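Local coordinates for taurocyamine kinase (Schistosoma mansoni, PDB 4WOD), which catalyses the reversible transfer of phosphate between ATP and the guanidino substrate taurocyamine, with magnesium as cofactor, at residues G471-T476 with G597-V602; K646-S651 with E711-L716. The protein carries 4 engineered substitutions. All coordinates share one frame; numbering follows the deposited sequence.

Both contacts lie in the second half of this duplicated kinase, and each ties a loop beside the antiparallel sheet to a helix. Following the chain, residues 471-476 come first, in the loop between helix 437-448 and strand 480-489. Contact 1 closes 120 intervening residues later, where 597-602 opens helix 599-614. Contact 2 then opens at 646-651, just past strand 639-646, and closes with 711-716, the C-terminal part of helix 695-715 and the chain end. The two loops therefore follow in series, neither nested nor crossed. Their centres are about 18 Å apart and their nearest atoms about 7 Å. Helix 695-715 is common to both surroundings, supplying contact 2 directly and Ala703 beside contact 1.

Contact 1. Residues G471-T476 with G597-V602; sequences GDLDPT and GNLAAV
The carboxylate of Asp472 and the side-chain amide of Asn598 stack, their planes 10° apart although the two side chains cross at about a right angle. With Asp472 CG anti to its backbone N (chi1 -170°), the carboxylate face that looks onto the amide also comes over the Gly597 backbone, Asp472 OD1 lying 3.4 Å from Gly597 C. Tilted somewhat from the plane, Asp474 N reaches the anti side of Asp472 OD1 at 2.8 Å, which defines an Asx turn. At the carboxylate's edge a water binds Asp472 OD2 weakly and accepts from Gly597 N at 2.9 Å. The Asn598 amide turns its oxygen toward the helix: OD1 accepts a weak bond from Ala601 N at 3.3 Å, making Asn598 the N-cap of helix 599-614. This helix follows strand 588-595 of the antiparallel sheet in the phosphagen kinase C-terminal catalytic domain. Gly471 O serves its first turn from across the contact, taking a hydrogen bond from Ala600 N at 3.2 Å. The backbones run antiparallel here, and Leu473 N donates to Gly597 O over 3.0 Å, moderately bent, 156° at the hydrogen, with the donor above the carbonyl plane. Asn598 itself is the centre of an inverse gamma turn, the bend that leads the chain into the helix. Leu473 CD1 touches Leu599 CD2 at 4.2 Å, and both leucines also rest on Ala703 of helix 695-715. Leu599 packs further against Thr483, a predicted ATP-binding residue of strand 480-489, while Asp474 OD2 accepts from the backbone N atoms of Phe479 and Ile480.

Contact 2. Residues K646-S651 with E711-L716; sequences KIPKLS and EIEKGL
Glu713 reaches the backbone of Lys649 and Leu650 by an extended first torsion, CG anti to its own N (chi1 179°), followed by a bend at chi2 (67°) that turns CD toward the loop. The carboxylate then grips two successive N-H groups, one with each oxygen. Lys649 N donates to Glu713 OE2 at 3.0 Å, and Leu650 N to Glu713 OE1 at 2.8 Å. Both oxygens use their syn lone pairs, so this is a bidentate carboxylate-to-backbone interaction that fixes the carboxylate's rotation. Lys649 N lies just before, and Leu650 N at the start of, the 3-10 segment 650-651, where Ser651 N bonds back to Ile647 O at 3.1 Å. The two N-H dipoles would probably help keep the buried Glu713 anionic, whereas Lys649 NZ lies 5.0 Å from Glu713 OE2 and forms no salt bridge with it.

Carbon atoms close in around the carboxylate. Ile647 CB comes within 3.6 Å of Glu713 OE1, and Pro648 CD within 3.3 Å of Glu713 OE2, the proline crossing the glutamate at about a right angle. The side chains of Leu716 and Lys649 slide past each other in opposite directions, Leu716 CB lying 3.6 Å from Lys649 CG. Leu650 completes the apolar part, its CB facing Leu716 CD1 and its CD1 4.3 Å from Ile712 CG2.

In the fold, this pair of bonds ties the C-terminal part of helix 695-715 to the loop that leaves strand 639-646. Glu713 also touches Phe479, just before strand 480-489; Leu650 leans on Leu657, before helix 658-663; and Ser651 meets Tyr683 of strand 682-687.

Contact 1. Residues G471-T476 with G597-V602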
# COMPACT_ATOMS: atom_id res chain seq x y z
N GLY A 471 17.30 -5.05 41.37
CA GLY A 471 18.68 -4.79 41.01
C GLY A 471 19.04 -5.52 39.73
O GLY A 471 18.52 -5.20 38.66
N ASP A 472 19.94 -6.49 39.85
CA ASP A 472 20.33 -7.32 38.73
C ASP A 472 19.64 -8.67 38.83
O ASP A 472 19.97 -9.51 39.68
CB ASP A 472 21.84 -7.49 38.69
CG ASP A 472 22.33 -8.13 37.40
OD1 ASP A 472 21.57 -8.94 36.80
OD2 ASP A 472 23.47 -7.82 36.98
N LEU A 473 18.68 -8.90 37.93
CA LEU A 473 17.87 -10.10 37.97
C LEU A 473 18.63 -11.36 37.53
O LEU A 473 18.09 -12.47 37.58
CB LEU A 473 16.64 -9.92 37.09
CG LEU A 473 15.84 -8.62 37.20
CD1 LEU A 473 14.63 -8.65 36.27
CD2 LEU A 473 15.42 -8.34 38.62
N ASP A 474 19.88 -11.19 37.10
CA ASP A 474 20.70 -12.30 36.62
C ASP A 474 22.17 -11.89 36.54
O ASP A 474 22.70 -11.71 35.45
CB ASP A 474 20.20 -12.78 35.25
CG ASP A 474 20.99 -13.98 34.73
OD1 ASP A 474 21.17 -14.97 35.48
OD2 ASP A 474 21.44 -13.93 33.56
N PRO A 475 22.84 -11.76 37.70
CA PRO A 475 24.24 -11.34 37.75
C PRO A 475 25.14 -12.34 37.04
O PRO A 475 26.13 -11.95 36.41
CB PRO A 475 24.56 -11.30 39.26
CG PRO A 475 23.25 -11.39 39.95
CD PRO A 475 22.33 -12.12 39.03
N THR A 476 24.78 -13.62 37.17
CA THR A 476 25.58 -14.74 36.67
C THR A 476 25.70 -14.77 35.15
O THR A 476 25.78 -13.73 34.49
CB THR A 476 24.98 -16.10 37.12
OG1 THR A 476 23.85 -16.43 36.30
CG2 THR A 476 24.58 -16.06 38.59
N GLY A 597 21.03 -8.34 32.78
CA GLY A 597 19.77 -8.29 33.49
C GLY A 597 19.66 -7.21 34.55
O GLY A 597 18.82 -7.30 35.44
N ASN A 598 20.50 -6.19 34.45
CA ASN A 598 20.51 -5.13 35.45
C ASN A 598 19.40 -4.10 35.22
O ASN A 598 19.62 -3.03 34.65
CB ASN A 598 21.86 -4.42 35.47
CG ASN A 598 22.02 -3.56 36.70
OD1 ASN A 598 21.06 -3.33 37.44
ND2 ASN A 598 23.23 -3.08 36.91
N LEU A 599 18.21 -4.46 35.70
CA LEU A 599 17.00 -3.66 35.54
C LEU A 599 17.10 -2.33 36.28
O LEU A 599 16.57 -1.32 35.81
CB LEU A 599 15.79 -4.45 36.04
CG LEU A 599 14.44 -3.73 36.15
CD1 LEU A 599 14.03 -3.19 34.80
CD2 LEU A 599 13.38 -4.70 36.71
N ALA A 600 17.78 -2.32 37.42
CA ALA A 600 17.88 -1.11 38.21
C ALA A 600 18.62 -0.05 37.41
O ALA A 600 18.24 1.11 37.45
CB ALA A 600 18.58 -1.38 39.53
N ALA A 601 19.66 -0.44 36.67
CA ALA A 601 20.45 0.50 35.88
C ALA A 601 19.71 0.97 34.61
O ALA A 601 19.85 2.11 34.20
CB ALA A 601 21.80 -0.10 35.52
N VAL A 602 18.95 0.07 33.99
CA VAL A 602 18.15 0.45 32.82
C VAL A 602 17.06 1.43 33.25
O VAL A 602 16.82 2.46 32.60
CB VAL A 602 17.51 -0.79 32.15
CG1 VAL A 602 16.73 -0.38 30.90
CG2 VAL A 602 18.58 -1.80 31.80
O HOH W 1 23.16 -9.07 34.55

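Contact 2. Residues K646-S651 with E711-L716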
# COMPACT_ATOMS: atom_id res chain seq x y z
N LYS A 646 16.07 -16.52 28.48
CA LYS A 646 16.32 -17.90 28.05
C LYS A 646 15.80 -18.91 29.07
O LYS A 646 16.38 -19.10 30.13
CB LYS A 646 17.81 -18.14 27.81
CG LYS A 646 18.43 -17.19 26.81
CD LYS A 646 19.82 -17.64 26.42
CE LYS A 646 20.71 -17.79 27.63
NZ LYS A 646 22.11 -18.10 27.24
N ILE A 647 14.68 -19.54 28.74
CA ILE A 647 14.12 -20.58 29.60
C ILE A 647 13.75 -21.82 28.79
O ILE A 647 12.57 -22.10 28.58
CB ILE A 647 12.89 -20.05 30.39
CG1 ILE A 647 11.95 -19.25 29.48
CG2 ILE A 647 13.34 -19.17 31.54
CD1 ILE A 647 10.68 -18.83 30.17
N PRO A 648 14.76 -22.58 28.33
CA PRO A 648 14.55 -23.76 27.49
C PRO A 648 13.64 -24.80 28.14
O PRO A 648 12.77 -25.38 27.47
CB PRO A 648 15.97 -24.32 27.33
CG PRO A 648 16.86 -23.17 27.55
CD PRO A 648 16.19 -22.35 28.60
N LYS A 649 13.82 -25.01 29.44
CA LYS A 649 13.06 -26.02 30.15
C LYS A 649 11.61 -25.60 30.23
O LYS A 649 10.72 -26.30 29.74
CB LYS A 649 13.61 -26.23 31.56
CG LYS A 649 14.38 -27.54 31.77
CD LYS A 649 15.62 -27.26 32.59
CE LYS A 649 16.79 -28.16 32.28
NZ LYS A 649 18.07 -27.44 32.53
N LEU A 650 11.37 -24.47 30.89
CA LEU A 650 10.02 -24.02 31.21
C LEU A 650 9.16 -23.78 29.97
O LEU A 650 7.95 -24.01 30.00
CB LEU A 650 10.09 -22.74 32.04
CG LEU A 650 8.81 -21.95 32.29
CD1 LEU A 650 7.75 -22.80 32.98
CD2 LEU A 650 9.15 -20.74 33.14
N SER A 651 9.78 -23.35 28.87
CA SER A 651 9.05 -23.15 27.62
C SER A 651 8.57 -24.47 27.04
O SER A 651 7.78 -24.49 26.10
CB SER A 651 9.93 -22.41 26.60
OG SER A 651 11.28 -22.83 26.66
N GLU A 711 13.80 -18.84 38.89
CA GLU A 711 13.92 -19.83 39.95
C GLU A 711 13.07 -21.07 39.66
O GLU A 711 13.39 -22.16 40.13
CB GLU A 711 13.55 -19.22 41.30
CG GLU A 711 14.77 -18.91 42.13
CD GLU A 711 15.38 -20.16 42.72
OE1 GLU A 711 14.82 -21.25 42.51
OE2 GLU A 711 16.46 -20.06 43.34
N ILE A 712 12.01 -20.92 38.87
CA ILE A 712 11.26 -22.07 38.40
C ILE A 712 12.13 -22.88 37.45
O ILE A 712 12.17 -24.11 37.52
CB ILE A 712 9.94 -21.69 37.69
CG1 ILE A 712 8.94 -21.09 38.68
CG2 ILE A 712 9.33 -22.90 36.99
CD1 ILE A 712 8.65 -21.96 39.86
N GLU A 713 12.85 -22.17 36.58
CA GLU A 713 13.66 -22.78 35.53
C GLU A 713 14.75 -23.71 36.06
O GLU A 713 14.91 -24.81 35.54
CB GLU A 713 14.29 -21.69 34.66
CG GLU A 713 15.20 -22.16 33.52
CD GLU A 713 14.48 -22.92 32.43
OE1 GLU A 713 13.23 -22.97 32.42
OE2 GLU A 713 15.18 -23.46 31.55
N LYS A 714 15.52 -23.27 37.06
CA LYS A 714 16.58 -24.10 37.64
C LYS A 714 15.94 -25.31 38.31
O LYS A 714 16.58 -26.36 38.45
CB LYS A 714 17.42 -23.32 38.66
CG LYS A 714 16.72 -22.13 39.27
CD LYS A 714 17.53 -21.24 40.23
CE LYS A 714 18.61 -20.39 39.56
NZ LYS A 714 19.18 -19.42 40.55
N GLY A 715 14.68 -25.17 38.70
CA GLY A 715 13.94 -26.25 39.33
C GLY A 715 13.70 -27.45 38.43
O GLY A 715 13.53 -28.56 38.92
N LEU A 716 13.72 -27.24 37.12
CA LEU A 716 13.49 -28.32 36.16
C LEU A 716 14.79 -29.02 35.73
O LEU A 716 14.85 -29.72 34.71
CB LEU A 716 12.76 -27.79 34.93
CG LEU A 716 11.44 -27.07 35.25
CD1 LEU A 716 10.91 -26.32 34.03
CD2 LEU A 716 10.39 -28.05 35.77
OXT LEU A 716 15.81 -28.90 36.39